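Local coordinates for AMP-dependent synthetase and ligase (Xenorhabdus doucetiae, PDB 6QSR), which is probably the ApeI subunit of the ApeI:P dehydratase heterocomplex, which serves dehydration in aryl polyene pigment biosynthesis by a type II polyketide synthase, at residues K2-A16 / I45-A57. Sequence-based numbering, arbitrary orientation.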
ATOM      1  N   LYS A   2      -5.924 -10.692  -8.317  1.00 46.37           N
ATOM      2  CA  LYS A   2      -6.394 -11.583  -7.241  1.00 48.02           C
ATOM      3  C   LYS A   2      -5.486 -12.813  -7.096  1.00 41.42           C
ATOM      4  O   LYS A   2      -5.018 -13.345  -8.103  1.00 39.72           O
ATOM      5  CB  LYS A   2      -7.840 -12.045  -7.484  1.00 57.95           C
ATOM      6  CG  LYS A   2      -8.869 -10.926  -7.605  1.00 66.32           C
ATOM      7  CD  LYS A   2      -9.056 -10.132  -6.312  1.00 69.47           C
ATOM      8  CE  LYS A   2      -9.449  -8.686  -6.584  1.00 75.66           C
ATOM      9  NZ  LYS A   2      -9.164  -7.795  -5.424  1.00 78.51           N
ATOM     10  N   PRO A   3      -5.244 -13.280  -5.850  1.00 36.69           N
ATOM     11  CA  PRO A   3      -4.425 -14.472  -5.672  1.00 36.18           C
ATOM     12  C   PRO A   3      -5.244 -15.754  -5.840  1.00 35.23           C
ATOM     13  O   PRO A   3      -6.447 -15.688  -6.077  1.00 32.97           O
ATOM     14  CB  PRO A   3      -3.929 -14.327  -4.237  1.00 38.03           C
ATOM     15  CG  PRO A   3      -5.023 -13.595  -3.539  1.00 38.03           C
ATOM     16  CD  PRO A   3      -5.848 -12.872  -4.570  1.00 38.16           C
ATOM     17  N   ILE A   4      -4.589 -16.907  -5.718  1.00 36.01           N
ATOM     18  CA  ILE A   4      -5.254 -18.198  -5.888  1.00 36.06           C
ATOM     19  C   ILE A   4      -5.979 -18.561  -4.594  1.00 32.95           C
ATOM     20  O   ILE A   4      -5.363 -18.640  -3.530  1.00 32.54           O
ATOM     21  CB  ILE A   4      -4.251 -19.306  -6.315  1.00 38.29           C
ATOM     22  CG1 ILE A   4      -3.838 -19.084  -7.776  1.00 40.74           C
ATOM     23  CG2 ILE A   4      -4.854 -20.699  -6.164  1.00 38.60           C
ATOM     24  CD1 ILE A   4      -2.497 -19.673  -8.132  1.00 44.12           C
ATOM     25  N   GLU A   5      -7.286 -18.782  -4.691  1.00 32.03           N
ATOM     26  CA  GLU A   5      -8.089 -19.129  -3.523  1.00 33.88           C
ATOM     27  C   GLU A   5      -8.143 -20.646  -3.371  1.00 34.17           C
ATOM     28  O   GLU A   5      -8.686 -21.338  -4.231  1.00 34.41           O
ATOM     29  CB  GLU A   5      -9.502 -18.559  -3.639  1.00 34.44           C
ATOM     30  CG  GLU A   5     -10.271 -18.644  -2.334  1.00 34.54           C
ATOM     31  CD  GLU A   5     -11.672 -18.088  -2.439  1.00 37.85           C
ATOM     32  OE1 GLU A   5     -12.612 -18.767  -1.978  1.00 39.87           O
ATOM     33  OE2 GLU A   5     -11.839 -16.976  -2.977  1.00 38.63           O
ATOM     34  N   ILE A   6      -7.589 -21.145  -2.269  1.00 33.34           N
ATOM     35  CA  ILE A   6      -7.562 -22.578  -1.970  1.00 36.22           C
ATOM     36  C   ILE A   6      -8.864 -23.013  -1.296  1.00 39.02           C
ATOM     37  O   ILE A   6      -9.404 -24.065  -1.634  1.00 40.94           O
ATOM     38  CB  ILE A   6      -6.343 -22.948  -1.081  1.00 38.55           C
ATOM     39  CG1 ILE A   6      -5.023 -22.520  -1.747  1.00 38.16           C
ATOM     40  CG2 ILE A   6      -6.317 -24.443  -0.762  1.00 42.40           C
ATOM     41  CD1 ILE A   6      -4.757 -23.126  -3.113  1.00 40.65           C
ATOM     42  N   HIS A   7      -9.355 -22.208  -0.350  1.00 38.11           N
ATOM     43  CA  HIS A   7     -10.544 -22.543   0.435  1.00 38.13           C
ATOM     44  C   HIS A   7     -11.160 -21.283   1.054  1.00 33.67           C
ATOM     45  O   HIS A   7     -10.444 -20.336   1.379  1.00 25.20           O
ATOM     46  CB  HIS A   7     -10.157 -23.535   1.543  1.00 44.39           C
ATOM     47  CG  HIS A   7     -11.324 -24.206   2.205  1.00 53.05           C
ATOM     48  ND1 HIS A   7     -11.502 -24.207   3.572  1.00 56.66           N
ATOM     49  CD2 HIS A   7     -12.363 -24.905   1.689  1.00 57.85           C
ATOM     50  CE1 HIS A   7     -12.601 -24.878   3.869  1.00 61.97           C
ATOM     51  NE2 HIS A   7     -13.144 -25.310   2.745  1.00 60.60           N
ATOM     52  N   ARG A   8     -12.483 -21.265   1.195  1.00 34.16           N
ATOM     53  CA  ARG A   8     -13.149 -20.248   2.013  1.00 38.74           C
ATOM     54  C   ARG A   8     -14.173 -20.869   2.956  1.00 42.41           C
ATOM     55  O   ARG A   8     -14.818 -21.868   2.629  1.00 41.71           O
ATOM     56  CB  ARG A   8     -13.794 -19.145   1.160  1.00 45.66           C
ATOM     57  CG  ARG A   8     -14.957 -19.576   0.274  1.00 53.89           C
ATOM     58  CD  ARG A   8     -15.723 -18.391  -0.301  1.00 55.93           C
ATOM     59  NE  ARG A   8     -14.943 -17.649  -1.294  1.00 61.59           N
ATOM     60  CZ  ARG A   8     -15.447 -16.829  -2.221  1.00 65.94           C
ATOM     61  NH1 ARG A   8     -14.620 -16.221  -3.071  1.00 64.16           N
ATOM     62  NH2 ARG A   8     -16.759 -16.601  -2.320  1.00 67.57           N
ATOM     63  N   GLU A   9     -14.284 -20.263   4.136  1.00 43.71           N
ATOM     64  CA  GLU A   9     -15.287 -20.607   5.130  1.00 43.44           C
ATOM     65  C   GLU A   9     -15.923 -19.325   5.618  1.00 39.97           C
ATOM     66  O   GLU A   9     -15.318 -18.251   5.547  1.00 36.06           O
ATOM     67  CB  GLU A   9     -14.664 -21.301   6.336  1.00 45.16           C
ATOM     68  CG  GLU A   9     -14.176 -22.714   6.097  1.00 55.66           C
ATOM     69  CD  GLU A   9     -13.521 -23.299   7.336  1.00 66.78           C
ATOM     70  OE1 GLU A   9     -14.143 -23.256   8.423  1.00 72.03           O
ATOM     71  OE2 GLU A   9     -12.379 -23.798   7.229  1.00 73.63           O
ATOM     72  N   GLN A  10     -17.127 -19.469   6.152  1.00 36.31           N
ATOM     73  CA  GLN A  10     -17.905 -18.359   6.662  1.00 37.37           C
ATOM     74  C   GLN A  10     -18.703 -18.921   7.846  1.00 39.26           C
ATOM     75  O   GLN A  10     -19.852 -19.322   7.679  1.00 41.33           O
ATOM     76  CB  GLN A  10     -18.780 -17.804   5.530  1.00 39.22           C
ATOM     77  CG  GLN A  10     -19.559 -16.540   5.861  1.00 46.35           C
ATOM     78  CD  GLN A  10     -19.844 -15.644   4.659  1.00 49.89           C
ATOM     79  OE1 GLN A  10     -19.697 -16.047   3.504  1.00 47.18           O
ATOM     80  NE2 GLN A  10     -20.262 -14.413   4.936  1.00 51.56           N
ATOM     81  N   PRO A  11     -18.068 -19.010   9.040  1.00 45.45           N
ATOM     82  CA  PRO A  11     -18.735 -19.590  10.220  1.00 51.90           C
ATOM     83  C   PRO A  11     -19.875 -18.741  10.802  1.00 52.10           C
ATOM     84  O   PRO A  11     -20.714 -19.270  11.536  1.00 51.74           O
ATOM     85  CB  PRO A  11     -17.594 -19.726  11.237  1.00 56.45           C
ATOM     86  CG  PRO A  11     -16.620 -18.671  10.849  1.00 52.05           C
ATOM     87  CD  PRO A  11     -16.677 -18.617   9.350  1.00 47.52           C
ATOM     88  N   ALA A  12     -19.875 -17.444  10.501  1.00 49.10           N
ATOM     89  CA  ALA A  12     -20.992 -16.547  10.799  1.00 47.08           C
ATOM     90  C   ALA A  12     -21.202 -15.662   9.575  1.00 44.21           C
ATOM     91  O   ALA A  12     -20.297 -15.539   8.749  1.00 41.50           O
ATOM     92  CB  ALA A  12     -20.674 -15.705  12.024  1.00 47.30           C
ATOM     93  N   GLN A  13     -22.364 -15.024   9.450  1.00 41.94           N
ATOM     94  CA  GLN A  13     -22.618 -14.165   8.275  1.00 44.85           C
ATOM     95  C   GLN A  13     -21.703 -12.921   8.230  1.00 38.90           C
ATOM     96  O   GLN A  13     -21.542 -12.311   7.168  1.00 36.74           O
ATOM     97  CB  GLN A  13     -24.096 -13.758   8.181  1.00 55.57           C
ATOM     98  CG  GLN A  13     -25.071 -14.925   8.019  1.00 68.45           C
ATOM     99  CD  GLN A  13     -24.940 -15.655   6.688  1.00 69.87           C
ATOM    100  OE1 GLN A  13     -25.477 -15.217   5.670  1.00 68.77           O
ATOM    101  NE2 GLN A  13     -24.242 -16.785   6.697  1.00 67.76           N
ATOM    102  N   HIS A  14     -21.089 -12.578   9.369  1.00 32.38           N
ATOM    103  CA  HIS A  14     -20.210 -11.407   9.492  1.00 31.91           C
ATOM    104  C   HIS A  14     -18.703 -11.735   9.539  1.00 29.07           C
ATOM    105  O   HIS A  14     -17.883 -10.827   9.715  1.00 24.54           O
ATOM    106  CB  HIS A  14     -20.631 -10.572  10.718  1.00 34.64           C
ATOM    107  CG  HIS A  14     -20.289 -11.198  12.037  1.00 40.66           C
ATOM    108  ND1 HIS A  14     -21.124 -12.088  12.680  1.00 42.94           N
ATOM    109  CD2 HIS A  14     -19.201 -11.060  12.833  1.00 45.53           C
ATOM    110  CE1 HIS A  14     -20.564 -12.472  13.814  1.00 48.84           C
ATOM    111  NE2 HIS A  14     -19.396 -11.863  13.931  1.00 48.55           N
ATOM    112  N   GLU A  15     -18.347 -13.012   9.374  1.00 29.73           N
ATOM    113  CA  GLU A  15     -16.956 -13.461   9.434  1.00 30.92           C
ATOM    114  C   GLU A  15     -16.581 -14.267   8.196  1.00 27.89           C
ATOM    115  O   GLU A  15     -17.418 -14.983   7.629  1.00 27.13           O
ATOM    116  CB  GLU A  15     -16.725 -14.338  10.666  1.00 39.10           C
ATOM    117  CG  GLU A  15     -16.763 -13.598  11.993  1.00 46.61           C
ATOM    118  CD  GLU A  15     -16.053 -14.363  13.098  1.00 54.31           C
ATOM    119  OE1 GLU A  15     -15.124 -13.796  13.717  1.00 56.63           O
ATOM    120  OE2 GLU A  15     -16.412 -15.537  13.334  1.00 59.22           O
ATOM    121  N   ALA A  16     -15.317 -14.177   7.796  1.00 24.08           N
ATOM    122  CA  ALA A  16     -14.788 -15.053   6.747  1.00 23.42           C
ATOM    123  C   ALA A  16     -13.353 -15.450   7.024  1.00 23.86           C
ATOM    124  O   ALA A  16     -12.574 -14.673   7.575  1.00 21.72           O
ATOM    125  CB  ALA A  16     -14.886 -14.384   5.384  1.00 25.01           C
ATOM    126  N   ILE A  45      -4.455  -5.086   1.676  1.00 20.78           N
ATOM    127  CA  ILE A  45      -5.653  -4.262   1.919  1.00 21.15           C
ATOM    128  C   ILE A  45      -6.670  -4.467   0.783  1.00 21.94           C
ATOM    129  O   ILE A  45      -7.881  -4.602   1.043  1.00 20.68           O
ATOM    130  CB  ILE A  45      -5.288  -2.779   2.111  1.00 20.58           C
ATOM    131  CG1 ILE A  45      -4.450  -2.617   3.387  1.00 22.79           C
ATOM    132  CG2 ILE A  45      -6.537  -1.908   2.229  1.00 20.07           C
ATOM    133  CD1 ILE A  45      -3.570  -1.400   3.389  1.00 25.14           C
ATOM    134  N   ASP A  46      -6.164  -4.523  -0.453  1.00 21.00           N
ATOM    135  CA  ASP A  46      -6.995  -4.703  -1.649  1.00 20.00           C
ATOM    136  C   ASP A  46      -7.881  -5.957  -1.543  1.00 19.33           C
ATOM    137  O   ASP A  46      -9.077  -5.882  -1.785  1.00 18.17           O
ATOM    138  CB  ASP A  46      -6.119  -4.726  -2.915  1.00 20.57           C
ATOM    139  CG  ASP A  46      -6.924  -4.568  -4.198  1.00 22.25           C
ATOM    140  OD1 ASP A  46      -7.474  -3.476  -4.440  1.00 23.27           O
ATOM    141  OD2 ASP A  46      -6.989  -5.530  -4.983  1.00 25.77           O
ATOM    142  N   TRP A  47      -7.304  -7.087  -1.125  1.00 19.27           N
ATOM    143  CA  TRP A  47      -8.052  -8.343  -1.013  1.00 18.29           C
ATOM    144  C   TRP A  47      -9.037  -8.341   0.162  1.00 17.79           C
ATOM    145  O   TRP A  47     -10.152  -8.833   0.033  1.00 19.98           O
ATOM    146  CB  TRP A  47      -7.100  -9.544  -0.906  1.00 18.48           C
ATOM    147  CG  TRP A  47      -6.104  -9.619  -2.022  1.00 21.04           C
ATOM    148  CD1 TRP A  47      -6.237  -9.115  -3.290  1.00 22.05           C
ATOM    149  CD2 TRP A  47      -4.819 -10.248  -1.974  1.00 23.11           C
ATOM    150  NE1 TRP A  47      -5.099  -9.373  -4.025  1.00 23.73           N
ATOM    151  CE2 TRP A  47      -4.218 -10.075  -3.244  1.00 24.97           C
ATOM    152  CE3 TRP A  47      -4.112 -10.934  -0.978  1.00 23.80           C
ATOM    153  CZ2 TRP A  47      -2.939 -10.571  -3.546  1.00 26.35           C
ATOM    154  CZ3 TRP A  47      -2.831 -11.422  -1.279  1.00 25.28           C
ATOM    155  CH2 TRP A  47      -2.264 -11.231  -2.550  1.00 26.33           C
ATOM    156  N   VAL A  48      -8.635  -7.771   1.289  1.00 16.79           N
ATOM    157  CA  VAL A  48      -9.561  -7.537   2.402  1.00 17.69           C
ATOM    158  C   VAL A  48     -10.812  -6.810   1.904  1.00 17.65           C
ATOM    159  O   VAL A  48     -11.935  -7.243   2.169  1.00 18.08           O
ATOM    160  CB  VAL A  48      -8.884  -6.792   3.576  1.00 17.66           C
ATOM    161  CG1 VAL A  48      -9.913  -6.264   4.571  1.00 15.17           C
ATOM    162  CG2 VAL A  48      -7.920  -7.728   4.289  1.00 20.22           C
ATOM    163  N   MET A  49     -10.620  -5.748   1.138  1.00 18.23           N
ATOM    164  CA  MET A  49     -11.757  -5.009   0.575  1.00 18.78           C
ATOM    165  C   MET A  49     -12.595  -5.821  -0.425  1.00 19.76           C
ATOM    166  O   MET A  49     -13.811  -5.656  -0.460  1.00 20.13           O
ATOM    167  CB  MET A  49     -11.283  -3.703  -0.055  1.00 18.71           C
ATOM    168  CG  MET A  49     -10.677  -2.735   0.951  1.00 19.22           C
ATOM    169  SD  MET A  49     -11.810  -2.141   2.224  1.00 22.61           S
ATOM    170  CE  MET A  49     -13.245  -1.732   1.226  1.00 21.18           C
ATOM    171  N   HIS A  50     -11.957  -6.688  -1.219  1.00 21.26           N
ATOM    172  CA  HIS A  50     -12.674  -7.547  -2.177  1.00 23.88           C
ATOM    173  C   HIS A  50     -13.595  -8.541  -1.474  1.00 22.54           C
ATOM    174  O   HIS A  50     -14.761  -8.667  -1.832  1.00 21.43           O
ATOM    175  CB  HIS A  50     -11.708  -8.318  -3.090  1.00 27.66           C
ATOM    176  CG  HIS A  50     -12.372  -9.393  -3.899  1.00 32.33           C
ATOM    177  ND1 HIS A  50     -13.215  -9.117  -4.954  1.00 32.56           N
ATOM    178  CD2 HIS A  50     -12.345 -10.743  -3.784  1.00 35.30           C
ATOM    179  CE1 HIS A  50     -13.664 -10.251  -5.466  1.00 34.82           C
ATOM    180  NE2 HIS A  50     -13.150 -11.252  -4.774  1.00 35.39           N
ATOM    181  N   TYR A  51     -13.055  -9.253  -0.490  1.00 22.92           N
ATOM    182  CA  TYR A  51     -13.847 -10.212   0.274  1.00 24.72           C
ATOM    183  C   TYR A  51     -14.882  -9.523   1.163  1.00 24.92           C
ATOM    184  O   TYR A  51     -16.002 -10.031   1.327  1.00 27.57           O
ATOM    185  CB  TYR A  51     -12.939 -11.149   1.078  1.00 26.24           C
ATOM    186  CG  TYR A  51     -12.204 -12.132   0.194  1.00 27.04           C
ATOM    187  CD1 TYR A  51     -12.893 -13.160  -0.452  1.00 28.52           C
ATOM    188  CD2 TYR A  51     -10.823 -12.038  -0.004  1.00 27.23           C
ATOM    189  CE1 TYR A  51     -12.231 -14.067  -1.271  1.00 29.21           C
ATOM    190  CE2 TYR A  51     -10.153 -12.939  -0.820  1.00 28.09           C
ATOM    191  CZ  TYR A  51     -10.860 -13.950  -1.452  1.00 29.50           C
ATOM    192  OH  TYR A  51     -10.206 -14.849  -2.258  1.00 30.59           O
ATOM    193  N   ALA A  52     -14.531  -8.358   1.703  1.00 24.66           N
ATOM    194  CA  ALA A  52     -15.472  -7.567   2.514  1.00 26.84           C
ATOM    195  C   ALA A  52     -16.687  -7.124   1.697  1.00 28.09           C
ATOM    196  O   ALA A  52     -17.831  -7.406   2.063  1.00 26.71           O
ATOM    197  CB  ALA A  52     -14.773  -6.360   3.112  1.00 26.68           C
ATOM    198  N   GLN A  53     -16.418  -6.447   0.583  1.00 29.69           N
ATOM    199  CA  GLN A  53     -17.468  -5.937  -0.300  1.00 32.76           C
ATOM    200  C   GLN A  53     -18.270  -7.020  -1.053  1.00 33.84           C
ATOM    201  O   GLN A  53     -19.376  -6.737  -1.511  1.00 34.36           O
ATOM    202  CB  GLN A  53     -16.881  -4.907  -1.280  1.00 33.16           C
ATOM    203  CG  GLN A  53     -16.354  -3.651  -0.588  1.00 38.51           C
ATOM    204  CD  GLN A  53     -15.792  -2.617  -1.551  1.00 42.53           C
ATOM    205  OE1 GLN A  53     -15.070  -2.948  -2.491  1.00 43.99           O
ATOM    206  NE2 GLN A  53     -16.110  -1.349  -1.307  1.00 43.21           N
ATOM    207  N   THR A  54     -17.730  -8.240  -1.176  1.00 32.04           N
ATOM    208  CA  THR A  54     -18.444  -9.354  -1.831  1.00 32.41           C
ATOM    209  C   THR A  54     -19.146 -10.333  -0.874  1.00 33.57           C
ATOM    210  O   THR A  54     -20.202 -10.857  -1.214  1.00 37.81           O
ATOM    211  CB  THR A  54     -17.522 -10.159  -2.771  1.00 32.74           C
ATOM    212  OG1 THR A  54     -16.424 -10.718  -2.036  1.00 33.63           O
ATOM    213  CG2 THR A  54     -17.006  -9.271  -3.896  1.00 29.81           C
ATOM    214  N   LEU A  55     -18.564 -10.583   0.299  1.00 30.91           N
ATOM    215  CA  LEU A  55     -19.114 -11.543   1.267  1.00 31.77           C
ATOM    216  C   LEU A  55     -19.784 -10.927   2.496  1.00 31.68           C
ATOM    217  O   LEU A  55     -20.779 -11.471   2.980  1.00 32.56           O
ATOM    218  CB  LEU A  55     -18.022 -12.497   1.759  1.00 32.32           C
ATOM    219  CG  LEU A  55     -17.147 -13.220   0.737  1.00 38.17           C
ATOM    220  CD1 LEU A  55     -16.097 -14.037   1.473  1.00 37.45           C
ATOM    221  CD2 LEU A  55     -17.985 -14.104  -0.176  1.00 43.34           C
ATOM    222  N   LEU A  56     -19.238  -9.824   3.009  1.00 29.43           N
ATOM    223  CA  LEU A  56     -19.573  -9.332   4.358  1.00 27.59           C
ATOM    224  C   LEU A  56     -20.436  -8.076   4.377  1.00 25.68           C
ATOM    225  O   LEU A  56     -21.445  -8.028   5.092  1.00 26.64           O
ATOM    226  CB  LEU A  56     -18.284  -9.083   5.160  1.00 29.88           C
ATOM    227  CG  LEU A  56     -17.753 -10.185   6.095  1.00 34.69           C
ATOM    228  CD1 LEU A  56     -17.910 -11.592   5.542  1.00 34.68           C
ATOM    229  CD2 LEU A  56     -16.295  -9.909   6.434  1.00 34.78           C
ATOM    230  N   ALA A  57     -20.021  -7.067   3.615  1.00 23.34           N
ATOM    231  CA  ALA A  57     -20.639  -5.744   3.629  1.00 22.90           C
ATOM    232  C   ALA A  57     -20.914  -5.243   2.207  1.00 22.31           C
ATOM    233  O   ALA A  57     -20.346  -4.234   1.788  1.00 23.08           O
ATOM    234  CB  ALA A  57     -19.743  -4.769   4.383  1.00 21.87           C
TER
HETATM  235  O   HOH W   1     -10.534  -5.191  -4.092  1.00 38.49           O
HETATM  236  O   HOH W   2     -21.934  -9.619   7.265  1.00 37.63           O
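Pro3, just before the edge strand 4-9 of a hotdog fold, presses its CG and CD over one face of Trp47 on the central helix 41-56, which the antiparallel sheet wraps. At their closest the axes of 4-9 and 45-56 are 12.4 Å apart, a gap that large side chains must fill. The compact proline ring is a shallow bump suited to a broad aromatic floor: its CG sits 3.5 Å from the centroid of the Trp47 six-membered ring, almost on the normal, while the indole NE1 donates a hydrogen bond to Met1 O. Beside it Lys2, bent at chi2 (-66°), lays its methylenes over one face of His50, and its NZ forms a salt bridge with Asp46 OD2 (3.2 Å), from above the carboxylate plane. Asp46 OD1 accepts a hydrogen bond from Trp77 NE1 of the partner FabA/FabZ-like chain, so this aspartate joins the N-terminal segment to the partner.

Further along, Tyr51 is long enough to span the gap, packing on Ile18 and Leu20 and ending at Glu5. Nearer the turn the contact mixes apolar packing with polar atoms. Ala16 CB, on strand 15-21, meets both Leu55 CD1 and Leu56 CD1, each at 4.1 Å; Arg8 NH2 reaches the other branch of Leu55, CD2, at 3.5 Å. Leu56 nestles against the His14 carbonyl with Gln10 NE2 alongside, and a water donates to both Gln13 O and Leu56 O.

Arg8, its guanidinium nearly perpendicular to the Tyr51 ring, grips Glu5 side-on and probably stabilises its negative charge. Glu5 OE2 accepts two hydrogen bonds: from Arg8 NH1 at 2.9 Å, on the syn lone pair of OE2, and from Tyr51 OH at 2.8 Å, 40° out of the carboxylate plane.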